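Local coordinates for protein type III restriction-modification enzyme EcoP15I Mod subunit (Escherichia coli, PDB 4ZCF) that methylates the target adenine of 5'-CAGCAG-3' sites in DNA with S-adenosylmethionine as methyl donor, and partners the Res subunit in restriction, at residues 364-369 with 374-379; 333-336 with 341-344; 540-545 with 579-584; 547-552 with 609-614; 206-211 with 218-223. One frame throughout, in Å; residues are numbered along the deposited sequence.

Contacts 1 and 2 touch one another and form a small DNA-contacting region: contact 1 is a partly buried antiparallel beta hairpin held by backbone hydrogen bonds and branched apolar side chains, contact 2 a loop held by one backbone bridge beside a histidine and a cysteine. Contacts 3 and 4, about 70 to 82 Å from that pair (centres), share helix 539-552 and reach neighbouring strands of one sheet in the C-terminal domain; contact 3 is partly buried and keeps a water at its margin, whereas contact 4 is buried and apolar. Contact 5, buried with its centre about 15 Å from that of the chain, differs in its chemistry: a lysine stem lies against a histidine-aspartate pair beside the subunit interface.

Contact 1: 364-369 with 374-379; sequences KIIFGD and IIELKV. With nucleotides of chain D.
Ile-365 and Leu-377 make a non-hydrogen-bonded antiparallel pair, and the next rung, Ile-366 with Glu-376, is a hydrogen-bonded one in which Ile-366 N gives to Glu-376 O (2.9 Å) and Glu-376 N gives to Ile-366 O (3.1 Å). A further bond runs from Lys-378 N to Lys-364 O. On the face bearing Ile-365, its two branches part: CG2 meets Ile-375 CG2 at 3.7 Å, and CD1 reaches Leu-377 CD2 at 3.8 Å. The beta-branch supplies the fork, and chi1 (-52°) orients it, with CG1 beside the backbone N and CG2 anti to it. That CG2 also lies over one face of the Phe-367 ring, toward its rim, while Ile-375 CG2 approaches the same ring obliquely, 3.6 Å from Phe-367 CD1. With an alanine here, Ile-375 and Leu-377 would probably lose the methyl groups that link them, and the Phe-367 ring would lose cover on that face. On the other face, Ile-366 CD1 lies across the stem of Lys-378, 3.8 Å from Lys-378 CB; a long chain suits this place because its NZ travels on to a salt bridge with Asp-310. Ile-374 N donates to OP1 of DC4 of chain D at 3.3 Å. Strand 365-366 is the last in a four-stranded antiparallel sheet; strand 376-380 pairs onward with 313-318, and helix 353-361 packs Met-356, Leu-359 and Leu-360 on Ile-365.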
# COMPACT_ATOMS: atom_id res chain seq x y z
N LYS A 364 11.70 -0.05 -38.82
CA LYS A 364 12.12 -0.58 -37.53
C LYS A 364 12.44 -2.06 -37.66
O LYS A 364 12.95 -2.66 -36.72
CB LYS A 364 11.01 -0.37 -36.48
CG LYS A 364 10.61 1.08 -36.26
CD LYS A 364 11.17 1.69 -34.99
CE LYS A 364 10.71 3.12 -34.77
NZ LYS A 364 9.24 3.21 -34.55
N ILE A 365 12.12 -2.65 -38.84
CA ILE A 365 12.31 -4.08 -39.10
C ILE A 365 13.64 -4.48 -39.76
O ILE A 365 14.03 -3.92 -40.79
CB ILE A 365 11.07 -4.64 -39.85
CG1 ILE A 365 9.75 -4.30 -39.10
CG2 ILE A 365 11.20 -6.12 -40.15
CD1 ILE A 365 9.64 -4.68 -37.60
N ILE A 366 14.30 -5.49 -39.16
CA ILE A 366 15.54 -6.12 -39.63
C ILE A 366 15.15 -7.48 -40.28
O ILE A 366 14.62 -8.36 -39.60
CB ILE A 366 16.61 -6.27 -38.50
CG1 ILE A 366 16.95 -4.91 -37.85
CG2 ILE A 366 17.88 -6.97 -39.02
CD1 ILE A 366 17.78 -4.99 -36.58
N PHE A 367 15.40 -7.62 -41.59
CA PHE A 367 15.13 -8.85 -42.35
C PHE A 367 16.43 -9.62 -42.52
O PHE A 367 17.51 -9.02 -42.48
CB PHE A 367 14.59 -8.50 -43.74
CG PHE A 367 13.17 -7.98 -43.76
CD1 PHE A 367 12.09 -8.86 -43.75
CD2 PHE A 367 12.91 -6.62 -43.81
CE1 PHE A 367 10.77 -8.39 -43.78
CE2 PHE A 367 11.59 -6.15 -43.84
CZ PHE A 367 10.53 -7.03 -43.82
N GLY A 368 16.31 -10.93 -42.70
CA GLY A 368 17.46 -11.79 -42.99
C GLY A 368 17.87 -11.68 -44.45
O GLY A 368 17.26 -10.91 -45.22
N ASP A 369 18.90 -12.44 -44.87
CA ASP A 369 19.34 -12.43 -46.27
C ASP A 369 18.28 -13.09 -47.18
O ASP A 369 18.34 -12.95 -48.40
CB ASP A 369 20.73 -13.07 -46.43
CG ASP A 369 21.84 -12.31 -45.71
OD1 ASP A 369 22.05 -11.11 -46.01
OD2 ASP A 369 22.53 -12.94 -44.85
N ILE A 374 13.29 -15.29 -39.09
CA ILE A 374 12.24 -14.54 -38.40
C ILE A 374 12.73 -13.11 -38.27
O ILE A 374 13.93 -12.92 -38.03
CB ILE A 374 11.86 -15.12 -37.01
CG1 ILE A 374 11.46 -16.62 -37.09
CG2 ILE A 374 10.77 -14.29 -36.33
CD1 ILE A 374 11.38 -17.35 -35.64
N ILE A 375 11.83 -12.12 -38.47
CA ILE A 375 12.17 -10.70 -38.38
C ILE A 375 12.61 -10.26 -36.98
O ILE A 375 12.26 -10.88 -35.96
CB ILE A 375 11.06 -9.76 -38.93
CG1 ILE A 375 9.68 -10.02 -38.29
CG2 ILE A 375 11.02 -9.77 -40.44
CD1 ILE A 375 8.85 -8.81 -38.21
N GLU A 376 13.35 -9.16 -36.94
CA GLU A 376 13.83 -8.56 -35.71
C GLU A 376 13.46 -7.08 -35.72
O GLU A 376 13.11 -6.53 -36.77
CB GLU A 376 15.36 -8.74 -35.58
CG GLU A 376 15.82 -10.19 -35.50
CD GLU A 376 17.32 -10.44 -35.51
OE1 GLU A 376 18.09 -9.45 -35.52
OE2 GLU A 376 17.71 -11.62 -35.51
N LEU A 377 13.55 -6.46 -34.54
CA LEU A 377 13.31 -5.03 -34.35
C LEU A 377 14.61 -4.28 -34.07
O LEU A 377 15.40 -4.69 -33.21
CB LEU A 377 12.33 -4.82 -33.20
CG LEU A 377 10.88 -5.03 -33.53
CD1 LEU A 377 10.14 -5.62 -32.35
CD2 LEU A 377 10.24 -3.71 -33.97
N LYS A 378 14.86 -3.20 -34.80
CA LYS A 378 16.06 -2.39 -34.60
C LYS A 378 15.84 -1.53 -33.35
O LYS A 378 14.87 -0.75 -33.26
CB LYS A 378 16.36 -1.55 -35.84
CG LYS A 378 17.74 -0.94 -35.88
CD LYS A 378 18.03 -0.45 -37.26
CE LYS A 378 19.15 0.55 -37.30
NZ LYS A 378 19.52 0.91 -38.71
N VAL A 379 16.69 -1.77 -32.35
CA VAL A 379 16.63 -1.10 -31.05
C VAL A 379 18.02 -0.58 -30.73
O VAL A 379 18.95 -1.38 -30.63
CB VAL A 379 16.06 -2.06 -29.95
CG1 VAL A 379 16.24 -1.48 -28.55
CG2 VAL A 379 14.59 -2.40 -30.21
P DC D 4 15.40 -17.37 -36.27
OP1 DC D 4 15.15 -17.63 -37.70
OP2 DC D 4 15.30 -15.98 -35.77
O5' DC D 4 14.51 -18.35 -35.36
C5' DC D 4 15.01 -19.63 -35.04
C4' DC D 4 14.44 -20.24 -33.77
O4' DC D 4 15.26 -19.93 -32.62
C3' DC D 4 13.00 -19.95 -33.40
O3' DC D 4 12.34 -21.18 -33.02
C2' DC D 4 13.16 -18.96 -32.24
C1' DC D 4 14.45 -19.42 -31.57
N1 DC D 4 15.25 -18.35 -30.88
C2 DC D 4 15.92 -18.62 -29.68
O2 DC D 4 15.74 -19.70 -29.11
N3 DC D 4 16.69 -17.65 -29.12
C4 DC D 4 16.80 -16.44 -29.68
N4 DC D 4 17.55 -15.51 -29.07
C5 DC D 4 16.18 -16.15 -30.93
C6 DC D 4 15.43 -17.12 -31.48
O HOH W 1 15.88 -10.66 -39.19

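Contact 2: 333-336 with 341-344; sequences IIHP and PCKQ. With nucleotides of chain D.
The imidazole of His-335 presents an edge to Cys-342, whose SG lies close to the ring plane, 86° off the normal and 5.1 Å from the ring centroid; Pro-336 CD sits over one face, displaced toward the rim. Both ring nitrogens are engaged beyond the contact: NE2 with Gly-368 O and ND1 with Thr-338 N, which is consistent with a proton on NE2 and holds the ring's rotation. The thiol is brought to the ring by a chi1 of -60°, which sets SG beside the backbone N of Cys-342 and 3.8 Å from His-335 CB. A small, weakly polar sulfur suits this buried spot, where Phe-367 packs on it as well. The backbones are joined by one nearly straight hydrogen bond, Cys-342 N to Ile-333 O at 2.8 Å, with the donor nearly along the C=O axis. The preceding Pro-341 has no N-H to offer, but its CA makes a CA-H...O contact with the same Ile-333 O at 3.4 Å. A water accepts from Ile-333 N (2.9 Å) and donates to Cys-342 O (2.8 Å). At the exposed margin, Ile-334 CD1 rests loosely near Pro-341 CG. Lys-343 bends at chi3 and chi4, and its NZ donates a hydrogen bond to OP1 of DC4 of chain D (2.8 Å) and also bonds Asn-372 O. The loop between strand 313-318 and helix 353-361 thus doubles back through one backbone bridge, Ile-334 with Pro-341, and presents Lys-343 to a DNA phosphate.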
# COMPACT_ATOMS: atom_id res chain seq x y z
N ILE A 333 4.45 -11.41 -43.63
CA ILE A 333 5.36 -10.27 -43.68
C ILE A 333 6.28 -10.55 -44.87
O ILE A 333 6.99 -11.56 -44.88
CB ILE A 333 6.11 -10.01 -42.34
CG1 ILE A 333 5.09 -9.76 -41.19
CG2 ILE A 333 7.09 -8.83 -42.49
CD1 ILE A 333 5.59 -9.81 -39.89
N ILE A 334 6.17 -9.72 -45.92
CA ILE A 334 6.91 -9.93 -47.16
C ILE A 334 8.34 -9.46 -47.11
O ILE A 334 8.61 -8.32 -46.73
CB ILE A 334 6.09 -9.56 -48.44
CG1 ILE A 334 5.32 -10.78 -48.99
CG2 ILE A 334 6.94 -8.90 -49.55
CD1 ILE A 334 4.10 -11.25 -48.19
N HIS A 335 9.25 -10.38 -47.45
CA HIS A 335 10.68 -10.13 -47.52
C HIS A 335 10.93 -9.11 -48.67
O HIS A 335 10.32 -9.24 -49.74
CB HIS A 335 11.44 -11.45 -47.74
CG HIS A 335 12.91 -11.30 -47.53
ND1 HIS A 335 13.76 -10.99 -48.58
CD2 HIS A 335 13.63 -11.37 -46.39
CE1 HIS A 335 14.96 -10.89 -48.05
NE2 HIS A 335 14.94 -11.12 -46.73
N PRO A 336 11.73 -8.04 -48.46
CA PRO A 336 11.89 -7.02 -49.52
C PRO A 336 12.67 -7.44 -50.76
O PRO A 336 12.60 -6.72 -51.76
CB PRO A 336 12.57 -5.85 -48.80
CG PRO A 336 12.59 -6.19 -47.37
CD PRO A 336 12.51 -7.67 -47.26
N PRO A 341 6.83 -14.72 -48.07
CA PRO A 341 6.58 -14.45 -46.63
C PRO A 341 7.71 -14.97 -45.73
O PRO A 341 8.19 -16.10 -45.91
CB PRO A 341 5.26 -15.20 -46.35
CG PRO A 341 4.67 -15.48 -47.69
CD PRO A 341 5.84 -15.68 -48.60
N CYS A 342 8.14 -14.13 -44.77
CA CYS A 342 9.21 -14.45 -43.83
C CYS A 342 8.77 -15.56 -42.86
O CYS A 342 7.56 -15.68 -42.59
CB CYS A 342 9.66 -13.20 -43.08
SG CYS A 342 10.29 -11.88 -44.14
N LYS A 343 9.74 -16.37 -42.35
CA LYS A 343 9.44 -17.44 -41.41
C LYS A 343 8.72 -16.87 -40.18
O LYS A 343 9.13 -15.83 -39.64
CB LYS A 343 10.68 -18.24 -41.01
CG LYS A 343 10.35 -19.55 -40.26
CD LYS A 343 11.59 -20.40 -39.97
CE LYS A 343 12.37 -19.99 -38.73
NZ LYS A 343 13.80 -19.67 -39.02
N GLN A 344 7.62 -17.51 -39.83
CA GLN A 344 6.75 -17.11 -38.75
C GLN A 344 7.19 -17.73 -37.42
O GLN A 344 7.52 -18.92 -37.39
CB GLN A 344 5.32 -17.55 -39.08
CG GLN A 344 4.33 -16.42 -39.23
CD GLN A 344 2.94 -16.96 -39.47
OE1 GLN A 344 2.59 -18.07 -39.03
NE2 GLN A 344 2.12 -16.19 -40.17
P DC D 4 15.40 -17.37 -36.27
OP1 DC D 4 15.15 -17.63 -37.70
OP2 DC D 4 15.30 -15.98 -35.77
O5' DC D 4 14.51 -18.35 -35.36
C5' DC D 4 15.01 -19.63 -35.04
C4' DC D 4 14.44 -20.24 -33.77
O4' DC D 4 15.26 -19.93 -32.62
C3' DC D 4 13.00 -19.95 -33.40
O3' DC D 4 12.34 -21.18 -33.02
C2' DC D 4 13.16 -18.96 -32.24
C1' DC D 4 14.45 -19.42 -31.57
N1 DC D 4 15.25 -18.35 -30.88
C2 DC D 4 15.92 -18.62 -29.68
O2 DC D 4 15.74 -19.70 -29.11
N3 DC D 4 16.69 -17.65 -29.12
C4 DC D 4 16.80 -16.44 -29.68
N4 DC D 4 17.55 -15.51 -29.07
C5 DC D 4 16.18 -16.15 -30.93
C6 DC D 4 15.43 -17.12 -31.48
O HOH W 2 5.54 -13.77 -42.38

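Contact 3: 540-545 with 579-584; sequences EQYDTL and YLIAPN
Tyr-542 and Ile-581 have the nearest CA atoms of helical segment 540-545 and segment 579-584, 7.4 Å apart, at the point where the chain leaves strand 577-580; no hydrogen bond joins the two segments directly, and side chains fill the gap. Tyr-542 does most of this. Its CG stands anti to the backbone N (chi1 176°), which swings the ring away from the helix and across the side chain of Ile-581 at an oblique angle. Tyr-542 CE2 lies 3.8 Å from Ile-581 CB, and Tyr-542 CD2 comes 4.0 Å from Ile-581 CG2. The ring reaches on to Ala-582, whose single methyl, CB, is 4.2 Å from Tyr-542 CE2; a small residue suits a place so close beside the ring. The hydroxyl gives the ring a polar end: Tyr-542 OH is 3.1 Å from a water that accepts from Ile-581 N (2.8 Å), and the hydroxyl is also hydrogen-bonded to His-572 NE2 of the neighbouring strand 569-574. A leucine in its place would probably uncover Ile-581 and Ala-582 and leave both the water and His-572 without the hydroxyl they share. Far from the DNA, this contact seats one turn of helix 539-552 against the exit of a strand, as in the helix-on-sheet layer of an alpha/beta domain.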
# COMPACT_ATOMS: atom_id res chain seq x y z
N GLU A 540 14.97 31.56 25.61
CA GLU A 540 14.97 30.23 25.00
C GLU A 540 13.52 29.75 24.85
O GLU A 540 13.14 29.34 23.76
CB GLU A 540 15.83 29.22 25.80
CG GLU A 540 15.76 27.79 25.27
CD GLU A 540 16.89 26.86 25.66
OE1 GLU A 540 16.65 25.90 26.43
OE2 GLU A 540 18.03 27.08 25.17
N GLN A 541 12.70 29.83 25.93
CA GLN A 541 11.29 29.41 25.91
C GLN A 541 10.50 30.11 24.79
O GLN A 541 9.84 29.44 24.01
CB GLN A 541 10.65 29.57 27.29
CG GLN A 541 11.23 28.60 28.34
CD GLN A 541 10.78 28.84 29.77
OE1 GLN A 541 10.20 29.87 30.12
NE2 GLN A 541 11.06 27.89 30.65
N TYR A 542 10.68 31.44 24.67
CA TYR A 542 10.08 32.32 23.65
C TYR A 542 10.35 31.77 22.23
O TYR A 542 9.46 31.80 21.37
CB TYR A 542 10.72 33.71 23.80
CG TYR A 542 10.31 34.75 22.78
CD1 TYR A 542 10.79 34.69 21.47
CD2 TYR A 542 9.55 35.86 23.14
CE1 TYR A 542 10.41 35.64 20.52
CE2 TYR A 542 9.19 36.83 22.21
CZ TYR A 542 9.63 36.72 20.90
OH TYR A 542 9.27 37.67 19.97
N ASP A 543 11.61 31.34 21.97
CA ASP A 543 12.05 30.78 20.69
C ASP A 543 11.45 29.40 20.44
O ASP A 543 11.07 29.12 19.31
CB ASP A 543 13.58 30.77 20.60
CG ASP A 543 14.20 32.14 20.35
OD1 ASP A 543 13.52 33.01 19.74
OD2 ASP A 543 15.40 32.32 20.72
N THR A 544 11.33 28.56 21.50
CA THR A 544 10.68 27.25 21.45
C THR A 544 9.20 27.38 21.01
O THR A 544 8.76 26.61 20.17
CB THR A 544 10.87 26.49 22.77
OG1 THR A 544 12.27 26.45 23.09
CG2 THR A 544 10.33 25.05 22.70
N LEU A 545 8.48 28.39 21.54
CA LEU A 545 7.08 28.67 21.20
C LEU A 545 6.89 29.05 19.76
O LEU A 545 6.02 28.50 19.11
CB LEU A 545 6.50 29.79 22.08
CG LEU A 545 6.21 29.50 23.54
CD1 LEU A 545 5.45 30.67 24.14
CD2 LEU A 545 5.39 28.22 23.71
N TYR A 579 3.12 36.70 14.07
CA TYR A 579 3.21 36.35 15.49
C TYR A 579 3.58 37.50 16.42
O TYR A 579 4.59 38.17 16.21
CB TYR A 579 4.16 35.15 15.70
CG TYR A 579 3.71 33.93 14.93
CD1 TYR A 579 3.98 33.79 13.57
CD2 TYR A 579 2.96 32.93 15.55
CE1 TYR A 579 3.54 32.68 12.85
CE2 TYR A 579 2.51 31.82 14.84
CZ TYR A 579 2.80 31.70 13.49
OH TYR A 579 2.35 30.62 12.79
N LEU A 580 2.77 37.72 17.45
CA LEU A 580 3.05 38.74 18.46
C LEU A 580 3.14 38.04 19.80
O LEU A 580 2.12 37.82 20.46
CB LEU A 580 2.02 39.89 18.46
CG LEU A 580 1.52 40.46 17.14
CD1 LEU A 580 0.37 41.41 17.37
CD2 LEU A 580 2.62 41.13 16.36
N ILE A 581 4.36 37.63 20.17
CA ILE A 581 4.66 36.90 21.41
C ILE A 581 5.05 37.86 22.55
O ILE A 581 4.57 37.71 23.67
CB ILE A 581 5.73 35.78 21.20
CG1 ILE A 581 5.57 35.04 19.84
CG2 ILE A 581 5.80 34.82 22.41
CD1 ILE A 581 6.22 33.64 19.65
N ALA A 582 5.95 38.82 22.26
CA ALA A 582 6.48 39.78 23.24
C ALA A 582 5.39 40.62 23.96
O ALA A 582 4.36 40.93 23.34
CB ALA A 582 7.49 40.70 22.56
N PRO A 583 5.57 41.01 25.25
CA PRO A 583 4.56 41.89 25.87
C PRO A 583 4.81 43.34 25.45
O PRO A 583 5.76 43.61 24.69
CB PRO A 583 4.77 41.67 27.38
CG PRO A 583 6.15 41.10 27.52
CD PRO A 583 6.71 40.78 26.16
N ASN A 584 3.98 44.27 25.94
CA ASN A 584 4.12 45.70 25.68
C ASN A 584 3.86 46.12 24.23
O ASN A 584 4.53 47.03 23.74
CB ASN A 584 5.44 46.29 26.26
CG ASN A 584 5.71 45.88 27.70
OD1 ASN A 584 5.02 46.31 28.64
ND2 ASN A 584 6.70 45.02 27.90
O HOH W 3 6.58 38.90 19.11

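Contact 4: 547-552 with 609-614; sequences TTWCLY and VFYGSN
Trp-549 and Tyr-611 are brought together by two different first torsions. In Trp-549, a chi1 of -74° puts CG opposite the carbonyl carbon and sends the indole straight from the helix toward the sheet; in Tyr-611, CG is anti to the backbone N (chi1 -178°), which turns the phenol across its path. The side chains therefore cross at about a right angle. Trp-549 CH2, the far corner of the indole, lies 3.7 Å from Tyr-611 CB and 3.9 Å from Tyr-611 CD1, with Tyr-611 CA at the indole edge, in plane. Closer to the helix, Trp-549 CE3 meets Val-609 CG1 at 4.2 Å. A tryptophan suits the spot because the short helix and strand axes are 11.5 Å apart, a wide gap for a smaller group. The same indole has a cation-pi contact with Arg-643, and Ser-613 CB sits over one face of the Tyr-611 ring. Here helix 539-552 packs on strand 607-611, an inner strand of a mixed five-stranded sheet: the buried helix-sheet interface of the C-terminal domain.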
# COMPACT_ATOMS: atom_id res chain seq x y z
N THR A 547 8.80 28.53 17.10
CA THR A 547 9.18 27.36 16.30
C THR A 547 8.04 26.33 16.29
O THR A 547 7.67 25.86 15.23
CB THR A 547 10.53 26.80 16.85
OG1 THR A 547 11.56 27.79 16.66
CG2 THR A 547 10.95 25.47 16.19
N THR A 548 7.52 25.98 17.48
CA THR A 548 6.41 25.04 17.64
C THR A 548 5.14 25.61 16.97
O THR A 548 4.50 24.91 16.20
CB THR A 548 6.18 24.74 19.13
OG1 THR A 548 7.41 24.30 19.72
CG2 THR A 548 5.08 23.73 19.37
N TRP A 549 4.79 26.87 17.25
CA TRP A 549 3.61 27.53 16.71
C TRP A 549 3.63 27.59 15.21
O TRP A 549 2.61 27.33 14.61
CB TRP A 549 3.46 28.95 17.29
CG TRP A 549 2.97 29.02 18.71
CD1 TRP A 549 2.89 28.00 19.61
CD2 TRP A 549 2.55 30.20 19.39
NE1 TRP A 549 2.44 28.47 20.82
CE2 TRP A 549 2.25 29.82 20.73
CE3 TRP A 549 2.37 31.54 19.01
CZ2 TRP A 549 1.77 30.75 21.67
CZ3 TRP A 549 1.92 32.46 19.95
CH2 TRP A 549 1.61 32.06 21.26
N CYS A 550 4.79 27.91 14.59
CA CYS A 550 4.92 27.96 13.13
C CYS A 550 4.67 26.58 12.48
O CYS A 550 4.10 26.53 11.39
CB CYS A 550 6.29 28.52 12.74
SG CYS A 550 6.40 30.33 12.80
N LEU A 551 5.11 25.49 13.13
CA LEU A 551 4.97 24.11 12.64
C LEU A 551 3.53 23.66 12.80
O LEU A 551 2.89 23.26 11.82
CB LEU A 551 5.95 23.16 13.38
CG LEU A 551 6.07 21.69 12.90
CD1 LEU A 551 6.43 21.58 11.43
CD2 LEU A 551 6.97 20.88 13.82
N TYR A 552 2.99 23.81 14.03
CA TYR A 552 1.61 23.53 14.39
C TYR A 552 0.65 24.23 13.42
O TYR A 552 -0.33 23.63 12.99
CB TYR A 552 1.32 23.96 15.86
CG TYR A 552 -0.13 23.81 16.24
CD1 TYR A 552 -0.63 22.58 16.67
CD2 TYR A 552 -1.03 24.86 16.08
CE1 TYR A 552 -1.99 22.42 16.95
CE2 TYR A 552 -2.39 24.70 16.34
CZ TYR A 552 -2.86 23.48 16.80
OH TYR A 552 -4.19 23.32 17.10
N VAL A 609 -1.50 36.01 14.95
CA VAL A 609 -1.45 35.12 16.13
C VAL A 609 -0.68 35.83 17.27
O VAL A 609 0.45 36.24 17.08
CB VAL A 609 -0.84 33.72 15.81
CG1 VAL A 609 -1.09 32.71 16.93
CG2 VAL A 609 -1.34 33.18 14.48
N PHE A 610 -1.29 35.98 18.44
CA PHE A 610 -0.63 36.63 19.57
C PHE A 610 -0.68 35.79 20.85
O PHE A 610 -1.62 35.03 21.06
CB PHE A 610 -1.19 38.06 19.80
CG PHE A 610 -2.61 38.11 20.30
CD1 PHE A 610 -3.68 38.10 19.41
CD2 PHE A 610 -2.89 38.11 21.66
CE1 PHE A 610 -5.00 38.07 19.87
CE2 PHE A 610 -4.21 38.10 22.12
CZ PHE A 610 -5.25 38.08 21.22
N TYR A 611 0.35 35.92 21.69
CA TYR A 611 0.43 35.20 22.96
C TYR A 611 -0.43 35.89 24.06
O TYR A 611 -0.06 36.95 24.57
CB TYR A 611 1.91 35.09 23.36
CG TYR A 611 2.20 34.34 24.63
CD1 TYR A 611 1.51 33.18 24.95
CD2 TYR A 611 3.23 34.73 25.47
CE1 TYR A 611 1.79 32.47 26.12
CE2 TYR A 611 3.50 34.05 26.66
CZ TYR A 611 2.78 32.91 26.97
OH TYR A 611 3.08 32.19 28.11
N GLY A 612 -1.56 35.26 24.39
CA GLY A 612 -2.56 35.67 25.38
C GLY A 612 -2.03 36.25 26.68
O GLY A 612 -2.38 37.38 27.02
N SER A 613 -1.15 35.49 27.38
CA SER A 613 -0.52 35.89 28.66
C SER A 613 0.18 37.26 28.64
O SER A 613 0.24 37.93 29.68
CB SER A 613 0.47 34.82 29.12
OG SER A 613 -0.12 33.94 30.07
N ASN A 614 0.73 37.66 27.47
CA ASN A 614 1.45 38.92 27.27
C ASN A 614 0.57 40.04 26.66
O ASN A 614 1.08 41.10 26.28
CB ASN A 614 2.70 38.68 26.43
CG ASN A 614 3.79 37.95 27.15
OD1 ASN A 614 3.80 37.83 28.39
ND2 ASN A 614 4.78 37.47 26.40

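Contact 5: 206-211 with 218-223; sequences QLKLVC and QNHVGD
Lys-208 makes the tight part of this contact with its carbon stem. Bent at chi2, chi3 and chi4, the chain lays CE over one face of the His-220 ring, a CH-pi contact 3.8 Å from the centroid and 28° off the normal. Lys-208 CE is also 3.4 Å from Asp-223 OD2. The backbone N of Gly-222 lies over the centre of the opposite face, and at the edge His-220 NE2 donates to Asp-223 OD1 at 2.8 Å, nearly straight, meeting the carboxylate from above its plane. Lys-208 NZ, over the ring on the same side as CE, is less tightly held, with a long, weak ion pair to Asp-212 and a weak hydrogen bond to Tyr-247 OH; the partly exposed His-220 is the more open side. Between these segments Lys-208 makes the contact, joining helix 204-215 to strand 220-227, which lies between 241-248 and 391-393 in the large Rossmann-like methyltransferase sheet. The helix lies at the interface with the second Mod subunit, Gln-206 packing on Leu-209 and Leu-209 on Gln-206 of that subunit.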
# COMPACT_ATOMS: atom_id res chain seq x y z
N GLN A 206 5.37 -11.02 9.40
CA GLN A 206 4.65 -10.19 10.40
C GLN A 206 4.55 -8.73 10.01
O GLN A 206 3.49 -8.12 10.22
CB GLN A 206 5.28 -10.31 11.78
CG GLN A 206 5.02 -11.66 12.46
CD GLN A 206 5.88 -12.82 11.98
OE1 GLN A 206 6.84 -12.69 11.18
NE2 GLN A 206 5.56 -13.98 12.50
N LEU A 207 5.62 -8.15 9.43
CA LEU A 207 5.61 -6.76 8.96
C LEU A 207 4.77 -6.63 7.72
O LEU A 207 4.01 -5.67 7.59
CB LEU A 207 7.03 -6.30 8.65
CG LEU A 207 7.23 -4.97 7.91
CD1 LEU A 207 6.80 -3.73 8.78
CD2 LEU A 207 8.65 -4.88 7.40
N LYS A 208 4.92 -7.57 6.79
CA LYS A 208 4.20 -7.60 5.53
C LYS A 208 2.71 -7.67 5.80
O LYS A 208 1.95 -6.96 5.13
CB LYS A 208 4.66 -8.79 4.66
CG LYS A 208 5.70 -8.44 3.61
CD LYS A 208 5.13 -7.60 2.43
CE LYS A 208 4.42 -8.40 1.37
NZ LYS A 208 3.01 -8.70 1.76
N LEU A 209 2.31 -8.48 6.81
CA LEU A 209 0.91 -8.59 7.24
C LEU A 209 0.38 -7.33 7.93
O LEU A 209 -0.76 -6.94 7.65
CB LEU A 209 0.62 -9.89 8.03
CG LEU A 209 0.71 -11.22 7.21
CD1 LEU A 209 0.17 -12.37 8.00
CD2 LEU A 209 -0.05 -11.15 5.90
N VAL A 210 1.22 -6.63 8.74
CA VAL A 210 0.82 -5.35 9.36
C VAL A 210 0.75 -4.21 8.34
O VAL A 210 -0.05 -3.29 8.50
CB VAL A 210 1.61 -4.99 10.65
CG1 VAL A 210 2.92 -4.31 10.35
CG2 VAL A 210 0.77 -4.14 11.59
N CYS A 211 1.56 -4.29 7.26
CA CYS A 211 1.56 -3.30 6.18
C CYS A 211 0.32 -3.44 5.35
O CYS A 211 -0.19 -2.45 4.81
CB CYS A 211 2.81 -3.42 5.32
SG CYS A 211 4.25 -2.60 6.02
N GLN A 218 -3.73 -4.10 -1.74
CA GLN A 218 -3.84 -3.58 -3.10
C GLN A 218 -2.73 -2.53 -3.38
O GLN A 218 -2.39 -2.26 -4.55
CB GLN A 218 -5.23 -2.97 -3.30
N ASN A 219 -2.17 -1.97 -2.29
CA ASN A 219 -1.12 -0.95 -2.34
C ASN A 219 0.27 -1.52 -2.16
O ASN A 219 1.22 -0.75 -2.09
CB ASN A 219 -1.44 0.21 -1.38
CG ASN A 219 -2.71 0.94 -1.73
OD1 ASN A 219 -2.91 1.42 -2.87
ND2 ASN A 219 -3.61 1.01 -0.78
N HIS A 220 0.41 -2.86 -2.10
CA HIS A 220 1.73 -3.48 -2.06
C HIS A 220 2.34 -3.29 -3.47
O HIS A 220 1.66 -3.56 -4.48
CB HIS A 220 1.63 -4.96 -1.68
CG HIS A 220 2.93 -5.71 -1.71
ND1 HIS A 220 3.12 -6.81 -2.54
CD2 HIS A 220 4.07 -5.50 -1.01
CE1 HIS A 220 4.35 -7.23 -2.31
NE2 HIS A 220 4.96 -6.47 -1.40
N VAL A 221 3.58 -2.75 -3.55
CA VAL A 221 4.30 -2.53 -4.82
C VAL A 221 5.10 -3.81 -5.24
O VAL A 221 5.06 -4.24 -6.41
CB VAL A 221 5.14 -1.23 -4.74
CG1 VAL A 221 6.15 -1.12 -5.87
CG2 VAL A 221 4.24 0.01 -4.72
N GLY A 222 5.78 -4.41 -4.26
CA GLY A 222 6.60 -5.60 -4.41
C GLY A 222 7.64 -5.63 -3.32
O GLY A 222 7.73 -4.70 -2.51
N ASP A 223 8.40 -6.74 -3.26
CA ASP A 223 9.48 -6.93 -2.31
C ASP A 223 10.72 -7.16 -3.09
O ASP A 223 10.69 -7.80 -4.15
CB ASP A 223 9.21 -8.10 -1.35
CG ASP A 223 7.85 -7.99 -0.66
OD1 ASP A 223 7.49 -6.86 -0.19
OD2 ASP A 223 7.12 -9.01 -0.63